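PDB 3WQB: extracellular serine protease from Aeromonas sobria, which cleaves peptide bonds after paired basic residues, one of them lysine, and acts as a probable virulence factor by processing host plasma proteins such as prekallikrein, prothrombin and fibrinogen. Local coordinates for residues L81-P86 with D104-T109; P94-V99 with Q140-N145; T468-E473 with L590-H595; L493-G498 with N536-E541. The protein carries 1 engineered substitution. One frame throughout, in Å; residues are numbered along the deposited sequence.

Interaction 1 (L81-P86 with D104-T109); sequences LAIAHP and DDPTPT
The flat carboxylate of D105 receives I83 CD1 over one face, with CD1 3.8 Å from D105 CG and almost straight above the plane. Both residues belong to the long subtilase loop between strand 73-77 and helix 115-124. At the carboxylate edge sits the hydroxyl of T107, whose OG1 donates to the syn lone pair of D105 OD1 over 2.6 Å. T107 N reaches the same OD1 from the anti side, displaced 34° toward the face opposite I83; the bond from the backbone N two residues after D105 defines an Asx turn. These two bonds hold the carboxylate in orientation. I83 CG2 also crosses the P106 ring at about a right angle, 3.9 Å from P106 CD, while L81 CB packs 4.1 Å from P106 CG. A single backbone bond joins the segments, L81 N to P106 O (3.0 Å, 164°), the donor standing well above the carbonyl plane. P108 lies beside L298 of a calcium site. On the 81-86 side a type I turn runs from A82 to H85, and water 1 bridges it to T107, accepting from A84 N at 2.9 Å and donating to T107 OG1 at 2.6 Å.

Interaction 2 (P94-V99 with Q140-N145); sequences PGSKNV and QLQGFN
N145 is held to the 94-99 segment through both ends of its amide. Its OD1 accepts from V99 N over 2.8 Å, in the carbonyl plane and on a lone pair, while its ND2 donates to N98 OD1 at 3.0 Å. This second bond comes from above the N98 carbonyl plane, 73° out of it, and the two amide planes stand 80° apart. N98 OD1 has a further donor in T101 N, and N98 ND2 gives to D105 O, which settles both polar ends of that amide.

Toward the other end, S96 OG takes the place of a backbone acceptor: G143 N donates to it nearly straight, at 2.8 Å and 176°. G143 O is then met by K97 N at 3.1 Å, close to the line of the C=O bond. Q142 NE2 gives one hydrogen to P94 O (2.9 Å, with P94 O almost in the amide plane) and another to A167 O, and Q142 OE1 accepts from N171 ND2. The F144 ring lies obliquely against the 95-97 backbone, with CD1 3.9 Å from K97 CB, while the ammonium-bearing chain of K97 makes a cation-pi contact with Y160.

The segments run in nearly the same direction but share only one backbone bridge, K97 with F144. The 94-99 loop thus flanks 140-144, the outermost strand of the parallel sheet of the subtilisin-like fold; N145, just after that strand, has its side chain about 7 Å from that of D78 of the predicted charge relay.

Interaction 3 (T468-E473 with L590-H595); sequences TPLTVE and LRVLGH
E473 OE2 is gripped by two groups: H595 ND1, which donates at 2.7 Å and 162°, and R359 NH2, which forms a salt bridge with it. The histidine proton arrives in its own ring plane and meets OE2 on the anti side, 21° out of the carboxylate plane, with ring and carboxylate turned 43° against each other. The carboxylate could favour a protonated imidazole, though R359 on the same oxygen would partly offset it. T471 CB sits over one face of the H595 ring, 4.0 Å from the ring centroid, a CH-pi contact.

Beneath these side chains T471 and H595 form a hydrogen-bonded antiparallel pair, N to O both ways, and E473 N donates to L593 O at 2.8 Å. V472 faces G594 as a non-hydrogen-bonded pair, and the lack of a side chain lets G594 CA come within 3.1 Å of T471 O. On the other side of the backbone V592 CG1 meets V472 CG2 at 4.0 Å and L470 CD2 at 4.2 Å. The chain turns a corner at E473; with R359 on helix 358-368, this strand pairing of the P-domain beta sandwich also contacts the subtilisin-like domain.

Interaction 4 (L493-G498 with N536-E541); sequences LVSPAG and NKFYGE
S495 and F538 face each other between two turning backbones, their CA atoms 7.5 Å apart, too far for strand pairing. S495 to G498 is a type I turn closed by G498 N to S495 O (2.8 Å). On the other side a type I turn from N536 to Y539 overlaps a type II turn from F538 to E541, and E541 N donates to F538 O at 3.0 Å. The glycines occupy positive-phi positions: G498 (93°) ends its turn, while G540 (97°) is the third residue of the type II turn.

No backbone bond joins the segments, so side chains carry the contact. S495 OG donates over 2.8 Å to the syn lone pair of E541 OE1; chi1 of S495, 74°, sets OG between its backbone N and carbonyl carbon, the position from which it reaches OE1. Water 2 supplies a second bond to OE1 (2.8 Å) and accepts from A497 N, while E541 OE2 is taken by T499 OG1 and A403 N, which accounts for both carboxylate oxygens. The F538 ring packs beside this bond, oblique to S495 CB: its CD1 is 3.5 Å from S495 CB, CE2 is 3.9 Å from L493 CD2, and L493 O lies in the ring plane at the edge, nearest CZ. W547 meets the ring edge-to-face.

L493 and F538 both also touch V475 of strand 471-482. Since W547 belongs to the sheet that holds strand 489-494 and V475 to the other, the pair lies between the two sheets, as interior side chains do in the beta sandwich of a proprotein convertase P-domain.

How the interactions relate
From the N terminus, interaction 1 closes a short loop within the connection from strand 73-77 to helix 115-124. Interaction 2 starts inside that loop and ends beyond it on strand 140-144, so the two cross; they touch where P106 packs on S96 and through the N98 amide. Together they fold one long subtilase loop against the edge of the parallel sheet. Interactions 3 and 4 follow in the P-domain, with centres about 36 and 40 Å from that of interaction 2. Interaction 3 closes a 117-residue span and interaction 4 is nested within it. V472 connects the two through probable backbone bonds to G540 and E541.

Interaction 1 (L81-P86 with D104-T109)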
loop_
_atom_site.group_PDB
_atom_site.type_symbol
_atom_site.label_atom_id
_atom_site.label_comp_id
_atom_site.label_asym_id
_atom_site.label_seq_id
_atom_site.Cartn_x
_atom_site.Cartn_y
_atom_site.Cartn_z
ATOM N N LEU A 81 -4.443 3.898 -18.638
ATOM C CA LEU A 81 -5.141 5.168 -18.529
ATOM C C LEU A 81 -5.646 5.526 -19.911
ATOM O O LEU A 81 -4.852 5.664 -20.844
ATOM C CB LEU A 81 -4.200 6.265 -18.009
ATOM C CG LEU A 81 -4.700 7.719 -18.009
ATOM C CD1 LEU A 81 -6.068 7.899 -17.368
ATOM C CD2 LEU A 81 -3.666 8.650 -17.362
ATOM N N ALA A 82 -6.963 5.670 -20.039
ATOM C CA ALA A 82 -7.568 6.067 -21.312
ATOM C C ALA A 82 -7.390 7.579 -21.479
ATOM O O ALA A 82 -8.261 8.379 -21.114
ATOM C CB ALA A 82 -9.024 5.676 -21.352
ATOM N N ILE A 83 -6.236 7.956 -22.020
ATOM C CA ILE A 83 -5.819 9.358 -22.085
ATOM C C ILE A 83 -6.698 10.253 -22.959
ATOM O O ILE A 83 -6.652 11.476 -22.819
ATOM C CB ILE A 83 -4.327 9.511 -22.488
ATOM C CG1 ILE A 83 -4.032 8.807 -23.821
ATOM C CG2 ILE A 83 -3.417 9.030 -21.360
ATOM C CD1 ILE A 83 -2.762 9.289 -24.496
ATOM N N ALA A 84 -7.493 9.656 -23.844
ATOM C CA ALA A 84 -8.419 10.428 -24.667
ATOM C C ALA A 84 -9.837 10.554 -24.076
ATOM O O ALA A 84 -10.716 11.143 -24.705
ATOM C CB ALA A 84 -8.472 9.865 -26.080
ATOM N N HIS A 85 -10.058 10.020 -22.871
ATOM C CA HIS A 85 -11.338 10.190 -22.186
ATOM C C HIS A 85 -11.721 11.662 -22.154
ATOM O O HIS A 85 -10.885 12.506 -21.815
ATOM C CB HIS A 85 -11.244 9.688 -20.747
ATOM C CG HIS A 85 -12.576 9.479 -20.096
ATOM N ND1 HIS A 85 -13.405 10.518 -19.729
ATOM C CD2 HIS A 85 -13.241 8.343 -19.789
ATOM C CE1 HIS A 85 -14.511 10.029 -19.199
ATOM N NE2 HIS A 85 -14.432 8.711 -19.215
ATOM N N PRO A 86 -12.979 11.985 -22.498
ATOM C CA PRO A 86 -13.363 13.399 -22.576
ATOM C C PRO A 86 -13.275 14.143 -21.243
ATOM O O PRO A 86 -13.119 15.376 -21.228
ATOM C CB PRO A 86 -14.818 13.357 -23.078
ATOM C CG PRO A 86 -15.284 11.966 -22.850
ATOM C CD PRO A 86 -14.066 11.090 -22.937
ATOM N N ASP A 104 3.448 5.906 -26.376
ATOM C CA ASP A 104 3.167 6.928 -25.368
ATOM C C ASP A 104 1.696 6.925 -24.947
ATOM O O ASP A 104 1.238 7.836 -24.252
ATOM C CB ASP A 104 3.624 8.321 -25.835
ATOM C CG ASP A 104 2.756 8.912 -26.928
ATOM O OD1 ASP A 104 1.803 8.256 -27.397
ATOM O OD2 ASP A 104 3.049 10.060 -27.333
ATOM N N ASP A 105 0.970 5.888 -25.354
ATOM C CA ASP A 105 -0.463 5.822 -25.095
ATOM C C ASP A 105 -0.804 4.589 -24.261
ATOM O O ASP A 105 -0.830 3.479 -24.785
ATOM C CB ASP A 105 -1.245 5.842 -26.419
ATOM C CG ASP A 105 -2.752 5.927 -26.214
ATOM O OD1 ASP A 105 -3.213 5.697 -25.084
ATOM O OD2 ASP A 105 -3.487 6.231 -27.181
ATOM N N PRO A 106 -1.059 4.784 -22.957
ATOM C CA PRO A 106 -1.327 3.665 -22.061
ATOM C C PRO A 106 -2.796 3.236 -22.025
ATOM O O PRO A 106 -3.224 2.610 -21.066
ATOM C CB PRO A 106 -0.887 4.219 -20.700
ATOM C CG PRO A 106 -1.257 5.659 -20.786
ATOM C CD PRO A 106 -0.970 6.059 -22.224
ATOM N N THR A 107 -3.556 3.547 -23.076
ATOM C CA THR A 107 -4.962 3.152 -23.147
ATOM C C THR A 107 -5.063 1.627 -23.209
ATOM O O THR A 107 -4.402 1.006 -24.036
ATOM C CB THR A 107 -5.656 3.790 -24.371
ATOM O OG1 THR A 107 -5.614 5.216 -24.238
ATOM C CG2 THR A 107 -7.115 3.340 -24.495
ATOM N N PRO A 108 -5.873 1.017 -22.323
ATOM C CA PRO A 108 -6.006 -0.439 -22.354
ATOM C C PRO A 108 -6.722 -0.961 -23.590
ATOM O O PRO A 108 -7.551 -0.255 -24.186
ATOM C CB PRO A 108 -6.844 -0.756 -21.113
ATOM C CG PRO A 108 -6.833 0.444 -20.304
ATOM C CD PRO A 108 -6.578 1.611 -21.176
ATOM N N THR A 109 -6.405 -2.206 -23.940
ATOM C CA THR A 109 -7.103 -2.944 -24.996
ATOM C C THR A 109 -8.104 -3.934 -24.417
ATOM O O THR A 109 -8.929 -4.497 -25.138
ATOM C CB THR A 109 -6.118 -3.731 -25.875
ATOM O OG1 THR A 109 -5.303 -4.562 -25.042
ATOM C CG2 THR A 109 -5.248 -2.775 -26.677
HETATM O O HOH W 1 -7.573 6.910 -24.778
#

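Interaction 2 (P94-V99 with Q140-N145)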
loop_
_atom_site.group_PDB
_atom_site.type_symbol
_atom_site.label_atom_id
_atom_site.label_comp_id
_atom_site.label_asym_id
_atom_site.label_seq_id
_atom_site.Cartn_x
_atom_site.Cartn_y
_atom_site.Cartn_z
ATOM N N PRO A 94 2.296 15.364 -21.251
ATOM C CA PRO A 94 3.157 14.415 -21.957
ATOM C C PRO A 94 3.984 13.542 -21.024
ATOM O O PRO A 94 4.327 13.961 -19.909
ATOM C CB PRO A 94 4.097 15.327 -22.758
ATOM C CG PRO A 94 3.322 16.573 -22.943
ATOM C CD PRO A 94 2.580 16.754 -21.654
ATOM N N GLY A 95 4.296 12.335 -21.491
ATOM C CA GLY A 95 5.224 11.464 -20.783
ATOM C C GLY A 95 4.709 10.097 -20.380
ATOM O O GLY A 95 5.487 9.263 -19.947
ATOM N N SER A 96 3.407 9.856 -20.509
ATOM C CA SER A 96 2.878 8.511 -20.270
ATOM C C SER A 96 3.604 7.486 -21.127
ATOM O O SER A 96 4.086 7.811 -22.220
ATOM C CB SER A 96 1.394 8.434 -20.608
ATOM O OG SER A 96 0.605 9.261 -19.773
ATOM N N LYS A 97 3.658 6.247 -20.644
ATOM C CA LYS A 97 4.251 5.155 -21.404
ATOM C C LYS A 97 3.423 3.884 -21.292
ATOM O O LYS A 97 3.000 3.469 -20.201
ATOM C CB LYS A 97 5.703 4.880 -20.988
ATOM C CG LYS A 97 6.404 3.876 -21.900
ATOM C CD LYS A 97 7.883 3.724 -21.613
ATOM C CE LYS A 97 8.472 2.629 -22.491
ATOM N NZ LYS A 97 9.932 2.488 -22.248
ATOM N N ASN A 98 3.194 3.279 -22.449
ATOM C CA ASN A 98 2.665 1.940 -22.520
ATOM C C ASN A 98 3.859 0.996 -22.489
ATOM O O ASN A 98 4.634 0.920 -23.449
ATOM C CB ASN A 98 1.869 1.766 -23.809
ATOM C CG ASN A 98 1.079 0.489 -23.827
ATOM O OD1 ASN A 98 1.578 -0.560 -23.438
ATOM N ND2 ASN A 98 -0.170 0.565 -24.285
ATOM N N VAL A 99 4.040 0.300 -21.374
ATOM C CA VAL A 99 5.229 -0.540 -21.220
ATOM C C VAL A 99 5.102 -1.872 -21.965
ATOM O O VAL A 99 6.091 -2.589 -22.132
ATOM C CB VAL A 99 5.614 -0.762 -19.733
ATOM C CG1 VAL A 99 5.853 0.570 -19.038
ATOM C CG2 VAL A 99 4.555 -1.584 -18.995
ATOM N N GLN A 140 -2.243 17.519 -13.102
ATOM C CA GLN A 140 -1.887 16.941 -14.406
ATOM C C GLN A 140 -1.461 15.492 -14.251
ATOM O O GLN A 140 -0.694 15.168 -13.353
ATOM C CB GLN A 140 -0.778 17.749 -15.077
ATOM C CG GLN A 140 -1.187 19.169 -15.451
ATOM C CD GLN A 140 -1.546 19.317 -16.914
ATOM O OE1 GLN A 140 -2.697 19.133 -17.305
ATOM N NE2 GLN A 140 -0.558 19.668 -17.731
ATOM N N LEU A 141 -1.947 14.639 -15.146
ATOM C CA LEU A 141 -1.743 13.190 -15.041
ATOM C C LEU A 141 -0.798 12.616 -16.080
ATOM O O LEU A 141 -0.767 13.067 -17.240
ATOM C CB LEU A 141 -3.074 12.461 -15.221
ATOM C CG LEU A 141 -4.210 12.764 -14.259
ATOM C CD1 LEU A 141 -5.522 12.285 -14.875
ATOM C CD2 LEU A 141 -3.925 12.092 -12.928
ATOM N N GLN A 142 -0.036 11.613 -15.651
ATOM C CA GLN A 142 0.599 10.665 -16.559
ATOM C C GLN A 142 0.162 9.263 -16.166
ATOM O O GLN A 142 -0.114 8.999 -14.994
ATOM C CB GLN A 142 2.116 10.716 -16.443
ATOM C CG GLN A 142 2.784 11.946 -16.982
ATOM C CD GLN A 142 4.250 11.954 -16.607
ATOM O OE1 GLN A 142 4.652 11.357 -15.598
ATOM N NE2 GLN A 142 5.063 12.623 -17.418
ATOM N N GLY A 143 0.125 8.357 -17.138
ATOM C CA GLY A 143 -0.195 6.955 -16.856
ATOM C C GLY A 143 0.915 6.014 -17.289
ATOM O O GLY A 143 1.525 6.209 -18.344
ATOM N N PHE A 144 1.169 4.994 -16.474
ATOM C CA PHE A 144 2.165 3.972 -16.786
ATOM C C PHE A 144 1.497 2.644 -16.469
ATOM O O PHE A 144 1.181 2.373 -15.311
ATOM C CB PHE A 144 3.428 4.180 -15.946
ATOM C CG PHE A 144 4.056 5.519 -16.148
ATOM C CD1 PHE A 144 4.888 5.750 -17.232
ATOM C CD2 PHE A 144 3.805 6.561 -15.263
ATOM C CE1 PHE A 144 5.463 7.004 -17.451
ATOM C CE2 PHE A 144 4.375 7.806 -15.468
ATOM C CZ PHE A 144 5.198 8.035 -16.564
ATOM N N ASN A 145 1.258 1.838 -17.506
ATOM C CA ASN A 145 0.416 0.651 -17.375
ATOM C C ASN A 145 1.158 -0.598 -16.893
ATOM O O ASN A 145 1.065 -1.674 -17.504
ATOM C CB ASN A 145 -0.357 0.385 -18.679
ATOM C CG ASN A 145 0.544 0.018 -19.848
ATOM O OD1 ASN A 145 1.733 0.320 -19.850
ATOM N ND2 ASN A 145 -0.033 -0.619 -20.862
#

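Interaction 3 (T468-E473 with L590-H595)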
loop_
_atom_site.group_PDB
_atom_site.type_symbol
_atom_site.label_atom_id
_atom_site.label_comp_id
_atom_site.label_asym_id
_atom_site.label_seq_id
_atom_site.Cartn_x
_atom_site.Cartn_y
_atom_site.Cartn_z
ATOM N N THR A 468 20.200 8.686 21.090
ATOM C CA THR A 468 20.075 9.979 20.418
ATOM C C THR A 468 18.759 10.641 20.787
ATOM O O THR A 468 17.695 10.008 20.691
ATOM C CB THR A 468 20.156 9.831 18.869
ATOM O OG1 THR A 468 21.314 9.064 18.521
ATOM C CG2 THR A 468 20.247 11.191 18.179
ATOM N N PRO A 469 18.821 11.917 21.212
ATOM C CA PRO A 469 17.576 12.646 21.314
ATOM C C PRO A 469 17.060 12.865 19.900
ATOM O O PRO A 469 17.776 13.388 19.037
ATOM C CB PRO A 469 17.985 13.969 21.981
ATOM C CG PRO A 469 19.418 14.143 21.652
ATOM C CD PRO A 469 19.991 12.753 21.553
ATOM N N LEU A 470 15.853 12.382 19.655
ATOM C CA LEU A 470 15.188 12.592 18.377
ATOM C C LEU A 470 13.693 12.564 18.595
ATOM O O LEU A 470 13.204 11.790 19.417
ATOM C CB LEU A 470 15.576 11.493 17.382
ATOM C CG LEU A 470 15.514 11.851 15.897
ATOM C CD1 LEU A 470 16.622 12.844 15.549
ATOM C CD2 LEU A 470 15.627 10.609 15.016
ATOM N N THR A 471 12.971 13.396 17.851
ATOM C CA THR A 471 11.520 13.323 17.794
ATOM C C THR A 471 11.179 12.317 16.711
ATOM O O THR A 471 11.621 12.443 15.572
ATOM C CB THR A 471 10.920 14.690 17.480
ATOM O OG1 THR A 471 11.264 15.590 18.542
ATOM C CG2 THR A 471 9.395 14.603 17.330
ATOM N N VAL A 472 10.399 11.308 17.084
ATOM C CA VAL A 472 10.060 10.209 16.191
ATOM C C VAL A 472 9.039 10.635 15.142
ATOM O O VAL A 472 8.086 11.366 15.434
ATOM C CB VAL A 472 9.479 9.007 16.979
ATOM C CG1 VAL A 472 9.063 7.885 16.032
ATOM C CG2 VAL A 472 10.473 8.484 18.005
ATOM N N GLU A 473 9.252 10.180 13.914
ATOM C CA GLU A 473 8.187 10.192 12.916
ATOM C C GLU A 473 7.698 8.762 12.727
ATOM O O GLU A 473 6.522 8.467 12.968
ATOM C CB GLU A 473 8.655 10.832 11.606
ATOM C CG GLU A 473 8.908 12.335 11.752
ATOM C CD GLU A 473 9.802 12.919 10.675
ATOM O OE1 GLU A 473 9.636 12.584 9.481
ATOM O OE2 GLU A 473 10.668 13.741 11.030
ATOM N N LEU A 590 16.200 -2.266 14.870
ATOM C CA LEU A 590 15.363 -1.084 15.030
ATOM C C LEU A 590 15.963 0.105 14.304
ATOM O O LEU A 590 17.151 0.402 14.466
ATOM C CB LEU A 590 15.207 -0.744 16.525
ATOM C CG LEU A 590 14.422 0.515 16.890
ATOM C CD1 LEU A 590 12.956 0.416 16.452
ATOM C CD2 LEU A 590 14.507 0.771 18.383
ATOM N N ARG A 591 15.133 0.775 13.508
ATOM C CA ARG A 591 15.516 2.032 12.894
ATOM C C ARG A 591 14.516 3.114 13.247
ATOM O O ARG A 591 13.316 2.991 12.974
ATOM C CB ARG A 591 15.655 1.919 11.372
ATOM C CG ARG A 591 16.206 3.197 10.772
ATOM C CD ARG A 591 16.613 3.016 9.346
ATOM N NE ARG A 591 17.834 3.767 9.096
ATOM C CZ ARG A 591 18.458 3.828 7.928
ATOM N NH1 ARG A 591 17.968 3.186 6.876
ATOM N NH2 ARG A 591 19.577 4.541 7.817
ATOM N N VAL A 592 15.009 4.176 13.872
ATOM C CA VAL A 592 14.173 5.334 14.158
ATOM C C VAL A 592 14.362 6.402 13.066
ATOM O O VAL A 592 15.492 6.784 12.747
ATOM C CB VAL A 592 14.488 5.911 15.552
ATOM C CG1 VAL A 592 13.578 7.081 15.854
ATOM C CG2 VAL A 592 14.312 4.849 16.629
ATOM N N LEU A 593 13.247 6.860 12.492
ATOM C CA LEU A 593 13.236 7.946 11.509
ATOM C C LEU A 593 12.544 9.140 12.151
ATOM O O LEU A 593 11.432 9.017 12.658
ATOM C CB LEU A 593 12.478 7.510 10.249
ATOM C CG LEU A 593 13.042 6.298 9.512
ATOM C CD1 LEU A 593 12.421 5.011 10.003
ATOM C CD2 LEU A 593 12.782 6.478 8.026
ATOM N N GLY A 594 13.207 10.288 12.172
ATOM C CA GLY A 594 12.612 11.440 12.810
ATOM C C GLY A 594 13.412 12.689 12.551
ATOM O O GLY A 594 14.015 12.845 11.496
ATOM N N HIS A 595 13.401 13.595 13.517
ATOM C CA HIS A 595 14.112 14.852 13.347
ATOM C C HIS A 595 14.577 15.398 14.680
ATOM O O HIS A 595 14.090 15.005 15.744
ATOM C CB HIS A 595 13.238 15.878 12.607
ATOM C CG HIS A 595 11.964 16.208 13.316
ATOM N ND1 HIS A 595 10.795 15.503 13.115
ATOM C CD2 HIS A 595 11.678 17.156 14.240
ATOM C CE1 HIS A 595 9.844 16.003 13.884
ATOM N NE2 HIS A 595 10.352 17.011 14.571
#

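Interaction 4 (L493-G498 with N536-E541)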
loop_
_atom_site.group_PDB
_atom_site.type_symbol
_atom_site.label_atom_id
_atom_site.label_comp_id
_atom_site.label_asym_id
_atom_site.label_seq_id
_atom_site.Cartn_x
_atom_site.Cartn_y
_atom_site.Cartn_z
ATOM N N LEU A 493 5.643 -3.628 19.718
ATOM C CA LEU A 493 6.780 -2.771 20.038
ATOM C C LEU A 493 6.377 -1.745 21.090
ATOM O O LEU A 493 5.278 -1.178 21.022
ATOM C CB LEU A 493 7.283 -2.067 18.784
ATOM C CG LEU A 493 8.568 -1.237 18.889
ATOM C CD1 LEU A 493 9.769 -2.120 19.201
ATOM C CD2 LEU A 493 8.809 -0.434 17.617
ATOM N N VAL A 494 7.263 -1.517 22.065
ATOM C CA VAL A 494 7.009 -0.586 23.165
ATOM C C VAL A 494 8.079 0.512 23.164
ATOM O O VAL A 494 9.278 0.224 23.105
ATOM C CB VAL A 494 7.002 -1.317 24.540
ATOM C CG1 VAL A 494 6.523 -0.388 25.654
ATOM C CG2 VAL A 494 6.137 -2.593 24.517
ATOM N N SER A 495 7.648 1.769 23.212
ATOM C CA SER A 495 8.571 2.906 23.202
ATOM C C SER A 495 9.049 3.254 24.617
ATOM O O SER A 495 8.489 2.763 25.598
ATOM C CB SER A 495 7.886 4.123 22.569
ATOM O OG SER A 495 6.928 4.688 23.452
ATOM N N PRO A 496 10.065 4.125 24.728
ATOM C CA PRO A 496 10.523 4.573 26.049
ATOM C C PRO A 496 9.405 5.167 26.916
ATOM O O PRO A 496 9.448 5.038 28.143
ATOM C CB PRO A 496 11.591 5.629 25.713
ATOM C CG PRO A 496 12.127 5.184 24.391
ATOM C CD PRO A 496 10.937 4.616 23.646
ATOM N N ALA A 497 8.403 5.784 26.290
ATOM C CA ALA A 497 7.256 6.346 27.013
ATOM C C ALA A 497 6.265 5.286 27.509
ATOM O O ALA A 497 5.348 5.601 28.269
ATOM C CB ALA A 497 6.537 7.343 26.127
ATOM N N GLY A 498 6.441 4.048 27.058
ATOM C CA GLY A 498 5.560 2.954 27.425
ATOM C C GLY A 498 4.445 2.764 26.410
ATOM O O GLY A 498 3.589 1.901 26.580
ATOM N N ASN A 536 3.558 3.839 12.762
ATOM C CA ASN A 536 3.333 5.275 12.852
ATOM C C ASN A 536 2.870 5.722 14.239
ATOM O O ASN A 536 2.700 6.924 14.490
ATOM C CB ASN A 536 2.306 5.700 11.806
ATOM C CG ASN A 536 2.834 5.587 10.396
ATOM O OD1 ASN A 536 3.952 6.029 10.114
ATOM N ND2 ASN A 536 2.028 5.023 9.490
ATOM N N LYS A 537 2.631 4.755 15.129
ATOM C CA LYS A 537 2.023 5.032 16.432
ATOM C C LYS A 537 2.782 6.024 17.304
ATOM O O LYS A 537 2.182 6.678 18.165
ATOM C CB LYS A 537 1.817 3.710 17.176
ATOM C CG LYS A 537 1.352 3.824 18.616
ATOM C CD LYS A 537 -0.060 4.402 18.721
ATOM C CE LYS A 537 -0.520 4.477 20.171
ATOM N NZ LYS A 537 -0.703 3.135 20.789
ATOM N N PHE A 538 4.090 6.126 17.085
ATOM C CA PHE A 538 4.966 6.870 17.988
ATOM C C PHE A 538 5.255 8.296 17.522
ATOM O O PHE A 538 6.107 8.983 18.075
ATOM C CB PHE A 538 6.262 6.085 18.209
ATOM C CG PHE A 538 6.028 4.659 18.590
ATOM C CD1 PHE A 538 5.607 4.329 19.868
ATOM C CD2 PHE A 538 6.225 3.634 17.662
ATOM C CE1 PHE A 538 5.379 3.002 20.222
ATOM C CE2 PHE A 538 5.998 2.298 18.009
ATOM C CZ PHE A 538 5.581 1.989 19.294
ATOM N N TYR A 539 4.521 8.746 16.509
ATOM C CA TYR A 539 4.737 10.055 15.914
ATOM C C TYR A 539 4.738 11.160 16.960
ATOM O O TYR A 539 3.751 11.361 17.676
ATOM C CB TYR A 539 3.646 10.315 14.874
ATOM C CG TYR A 539 3.914 11.487 13.964
ATOM C CD1 TYR A 539 4.518 11.296 12.725
ATOM C CD2 TYR A 539 3.573 12.793 14.343
ATOM C CE1 TYR A 539 4.769 12.370 11.881
ATOM C CE2 TYR A 539 3.823 13.879 13.497
ATOM C CZ TYR A 539 4.413 13.655 12.268
ATOM O OH TYR A 539 4.667 14.710 11.424
ATOM N N GLY A 540 5.850 11.894 17.020
ATOM C CA GLY A 540 5.969 13.028 17.923
ATOM C C GLY A 540 6.659 12.731 19.244
ATOM O O GLY A 540 7.051 13.651 19.952
ATOM N N GLU A 541 6.772 11.453 19.599
ATOM C CA GLU A 541 7.424 11.054 20.856
ATOM C C GLU A 541 8.941 11.237 20.800
ATOM O O GLU A 541 9.529 11.291 19.722
ATOM C CB GLU A 541 7.113 9.583 21.175
ATOM C CG GLU A 541 5.664 9.327 21.550
ATOM C CD GLU A 541 5.412 7.959 22.149
ATOM O OE1 GLU A 541 6.363 7.164 22.334
ATOM O OE2 GLU A 541 4.232 7.672 22.430
HETATM O O HOH W 2 8.868 7.416 23.601
#